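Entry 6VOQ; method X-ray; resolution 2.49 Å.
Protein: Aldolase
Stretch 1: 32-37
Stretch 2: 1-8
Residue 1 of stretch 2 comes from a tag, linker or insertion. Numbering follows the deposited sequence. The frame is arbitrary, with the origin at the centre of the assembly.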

ATOM      1  N   SER A  32      -5.546  15.575  18.367  1.00 26.25           N
ATOM      2  CA  SER A  32      -5.600  16.342  19.605  1.00 32.66           C
ATOM      3  C   SER A  32      -5.572  15.397  20.801  1.00 34.11           C
ATOM      4  O   SER A  32      -5.953  14.225  20.701  1.00 36.17           O
ATOM      5  CB  SER A  32      -6.842  17.243  19.663  1.00 28.71           C
ATOM      6  OG  SER A  32      -8.037  16.492  19.836  1.00 35.78           O
ATOM      7  N   LEU A  33      -5.121  15.922  21.937  1.00 32.17           N
ATOM      8  CA  LEU A  33      -5.141  15.167  23.183  1.00 35.49           C
ATOM      9  C   LEU A  33      -5.209  16.133  24.359  1.00 38.34           C
ATOM     10  O   LEU A  33      -4.674  17.245  24.306  1.00 27.40           O
ATOM     11  CB  LEU A  33      -3.916  14.244  23.310  1.00 34.26           C
ATOM     12  CG  LEU A  33      -2.503  14.847  23.277  1.00 35.08           C
ATOM     13  CD1 LEU A  33      -2.070  15.347  24.642  1.00 27.46           C
ATOM     14  CD2 LEU A  33      -1.496  13.820  22.773  1.00 35.97           C
ATOM     15  N   LEU A  34      -5.869  15.691  25.425  1.00 32.75           N
ATOM     16  CA  LEU A  34      -5.988  16.493  26.636  1.00 32.33           C
ATOM     17  C   LEU A  34      -4.674  16.499  27.405  1.00 38.09           C
ATOM     18  O   LEU A  34      -4.092  15.444  27.668  1.00 41.36           O
ATOM     19  CB  LEU A  34      -7.101  15.950  27.529  1.00 40.58           C
ATOM     20  CG  LEU A  34      -8.474  16.577  27.300  1.00 50.88           C
ATOM     21  CD1 LEU A  34      -9.518  15.924  28.196  1.00 55.50           C
ATOM     22  CD2 LEU A  34      -8.408  18.082  27.534  1.00 49.95           C
ATOM     23  N   LEU A  35      -4.224  17.683  27.775  1.00 41.45           N
ATOM     24  CA  LEU A  35      -3.046  17.830  28.605  1.00 39.95           C
ATOM     25  C   LEU A  35      -3.421  17.675  30.073  1.00 43.03           C
ATOM     26  O   LEU A  35      -4.604  17.720  30.431  1.00 46.12           O
ATOM     27  CB  LEU A  35      -2.396  19.188  28.350  1.00 33.36           C
ATOM     28  CG  LEU A  35      -1.777  19.337  26.953  1.00 38.21           C
ATOM     29  CD1 LEU A  35      -1.399  20.785  26.665  1.00 35.65           C
ATOM     30  CD2 LEU A  35      -0.571  18.416  26.782  1.00 31.09           C
ATOM     31  N   PRO A  36      -2.432  17.456  30.944  1.00 43.84           N
ATOM     32  CA  PRO A  36      -2.735  17.355  32.383  1.00 46.14           C
ATOM     33  C   PRO A  36      -3.496  18.542  32.948  1.00 48.92           C
ATOM     34  O   PRO A  36      -4.320  18.355  33.850  1.00 55.17           O
ATOM     35  CB  PRO A  36      -1.344  17.222  33.013  1.00 44.80           C
ATOM     36  CG  PRO A  36      -0.545  16.515  31.968  1.00 45.81           C
ATOM     37  CD  PRO A  36      -1.055  17.026  30.639  1.00 44.24           C
ATOM     38  N   ASP A  37      -3.255  19.755  32.449  1.00 46.95           N
ATOM     39  CA  ASP A  37      -3.913  20.951  32.968  1.00 49.66           C
ATOM     40  C   ASP A  37      -5.296  21.176  32.371  1.00 55.21           C
ATOM     41  O   ASP A  37      -5.885  22.245  32.581  1.00 61.75           O
ATOM     42  CB  ASP A  37      -3.039  22.184  32.714  1.00 48.71           C
ATOM     43  CG  ASP A  37      -2.665  22.350  31.247  1.00 49.43           C
ATOM     44  OD1 ASP A  37      -3.251  21.653  30.394  1.00 44.44           O
ATOM     45  OD2 ASP A  37      -1.784  23.185  30.947  1.00 53.04           O
TER
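Stretch 2 1-8: GMTEQQLR

The start of a helix can lie against the end of a strand and the loop after it mainly through apolar contacts, without a hydrogen bond between them, and the N-terminus of this aldolase illustrates the principle. Residues 32-34 finish a strand, with extended backbone angles, and the chain then leaves it through Leu-35, Pro-36 and Asp-37. Stretch 2 begins as an extended segment, its first residue, Gly-1, coming from an expression tag, and enters a helix at Glu-4. Thr-3 holds the N-cap position: its O accepts a hydrogen bond from Leu-7 N at 2.8 Å, while its N donates to Gln-6 OE1 at 2.7 Å. The backbones stay well apart, Leu-35 CA lying 6.8 Å from Glu-4 CA and Pro-36 CA 7.6 Å from Thr-3 CA; the helix runs roughly antiparallel to stretch 1.

Side chains make most of the contact. Leu-7, with chi angles m and t, points toward stretch 1, and its CD1 meets Leu-33 CD1 at 3.8 Å, Leu-35 CD2 at 3.9 Å and Pro-36 CD at 3.9 Å. One methyl group thus packs against three apolar side chains. One helical turn earlier, Glu-4 lends its aliphatic portion, CG lying 4.0 Å from Leu-35 CD2, and its OE1 forms a salt bridge within the helix with Arg-8 NH2 at 2.9 Å. Pro-36 CG also rests 4.0 Å from Met-2 O.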

ATOM      1  N   GLY A   1       0.641   8.118  33.993  1.00 74.44           N
ATOM      2  CA  GLY A   1       0.397   9.449  33.463  1.00 63.01           C
ATOM      3  C   GLY A   1       1.577   9.963  32.665  1.00 63.98           C
ATOM      4  O   GLY A   1       2.717   9.909  33.130  1.00 72.46           O
ATOM      5  N   MET A   2       1.303  10.455  31.461  1.00 57.87           N
ATOM      6  CA  MET A   2       2.320  10.983  30.561  1.00 53.56           C
ATOM      7  C   MET A   2       2.476  12.492  30.753  1.00 52.87           C
ATOM      8  O   MET A   2       1.504  13.206  31.013  1.00 54.49           O
ATOM      9  CB  MET A   2       1.948  10.677  29.103  1.00 52.14           C
ATOM     10  CG  MET A   2       2.855   9.675  28.384  1.00 53.55           C
ATOM     11  SD  MET A   2       2.439   9.440  26.636  1.00 58.05           S
ATOM     12  CE  MET A   2       3.822   8.472  26.048  1.00 67.46           C
ATOM     13  N   THR A   3       3.711  12.971  30.618  1.00 53.66           N
ATOM     14  CA  THR A   3       4.010  14.395  30.692  1.00 54.36           C
ATOM     15  C   THR A   3       3.845  15.061  29.329  1.00 53.89           C
ATOM     16  O   THR A   3       3.727  14.401  28.293  1.00 58.19           O
ATOM     17  CB  THR A   3       5.434  14.641  31.201  1.00 58.75           C
ATOM     18  OG1 THR A   3       6.383  14.097  30.272  1.00 56.70           O
ATOM     19  CG2 THR A   3       5.637  14.026  32.577  1.00 59.40           C
ATOM     20  N   GLU A   4       3.854  16.399  29.341  1.00 50.37           N
ATOM     21  CA  GLU A   4       3.726  17.153  28.099  1.00 46.75           C
ATOM     22  C   GLU A   4       4.857  16.831  27.131  1.00 46.19           C
ATOM     23  O   GLU A   4       4.628  16.777  25.918  1.00 47.44           O
ATOM     24  CB  GLU A   4       3.681  18.656  28.387  1.00 48.54           C
ATOM     25  CG  GLU A   4       3.226  19.494  27.192  1.00 48.43           C
ATOM     26  CD  GLU A   4       3.058  20.975  27.513  1.00 45.99           C
ATOM     27  OE1 GLU A   4       3.382  21.802  26.635  1.00 43.99           O
ATOM     28  OE2 GLU A   4       2.600  21.310  28.629  1.00 45.33           O
ATOM     29  N   GLN A   5       6.074  16.623  27.643  1.00 43.88           N
ATOM     30  CA  GLN A   5       7.169  16.120  26.821  1.00 48.58           C
ATOM     31  C   GLN A   5       6.724  14.913  26.016  1.00 39.66           C
ATOM     32  O   GLN A   5       6.732  14.926  24.781  1.00 45.73           O
ATOM     33  CB  GLN A   5       8.357  15.713  27.694  1.00 59.11           C
ATOM     34  CG  GLN A   5       9.015  16.802  28.451  1.00 69.13           C
ATOM     35  CD  GLN A   5       8.621  16.835  29.918  1.00 80.66           C
ATOM     36  OE1 GLN A   5       7.460  17.070  30.253  1.00 83.35           O
ATOM     37  NE2 GLN A   5       9.591  16.602  30.800  1.00 83.68           N
ATOM     38  N   GLN A   6       6.344  13.847  26.720  1.00 41.74           N
ATOM     39  CA  GLN A   6       6.013  12.597  26.056  1.00 45.77           C
ATOM     40  C   GLN A   6       4.757  12.728  25.218  1.00 45.14           C
ATOM     41  O   GLN A   6       4.644  12.074  24.176  1.00 48.92           O
ATOM     42  CB  GLN A   6       5.864  11.488  27.089  1.00 47.08           C
ATOM     43  CG  GLN A   6       7.070  11.368  27.983  1.00 49.71           C
ATOM     44  CD  GLN A   6       6.717  10.894  29.365  1.00 49.30           C
ATOM     45  OE1 GLN A   6       5.683  11.260  29.910  1.00 50.14           O
ATOM     46  NE2 GLN A   6       7.580  10.081  29.945  1.00 56.28           N
ATOM     47  N   LEU A   7       3.814  13.566  25.650  1.00 33.28           N
ATOM     48  CA  LEU A   7       2.594  13.756  24.879  1.00 34.57           C
ATOM     49  C   LEU A   7       2.892  14.464  23.561  1.00 39.16           C
ATOM     50  O   LEU A   7       2.432  14.029  22.499  1.00 39.48           O
ATOM     51  CB  LEU A   7       1.569  14.527  25.711  1.00 35.35           C
ATOM     52  CG  LEU A   7       0.947  13.766  26.894  1.00 39.24           C
ATOM     53  CD1 LEU A   7       0.047  14.664  27.763  1.00 35.76           C
ATOM     54  CD2 LEU A   7       0.177  12.546  26.420  1.00 31.53           C
ATOM     55  N   ARG A   8       3.681  15.540  23.603  1.00 34.08           N
ATOM     56  CA  ARG A   8       4.116  16.173  22.363  1.00 34.95           C
ATOM     57  C   ARG A   8       4.879  15.180  21.506  1.00 41.07           C
ATOM     58  O   ARG A   8       4.678  15.106  20.290  1.00 47.52           O
ATOM     59  CB  ARG A   8       4.985  17.400  22.666  1.00 32.00           C
ATOM     60  CG  ARG A   8       4.199  18.569  23.202  1.00 31.53           C
ATOM     61  CD  ARG A   8       5.072  19.774  23.448  1.00 33.92           C
ATOM     62  NE  ARG A   8       4.304  20.882  24.021  1.00 37.32           N
ATOM     63  CZ  ARG A   8       3.771  21.877  23.318  1.00 38.83           C
ATOM     64  NH1 ARG A   8       3.930  21.941  21.999  1.00 33.88           N
ATOM     65  NH2 ARG A   8       3.082  22.817  23.946  1.00 35.35           N
TER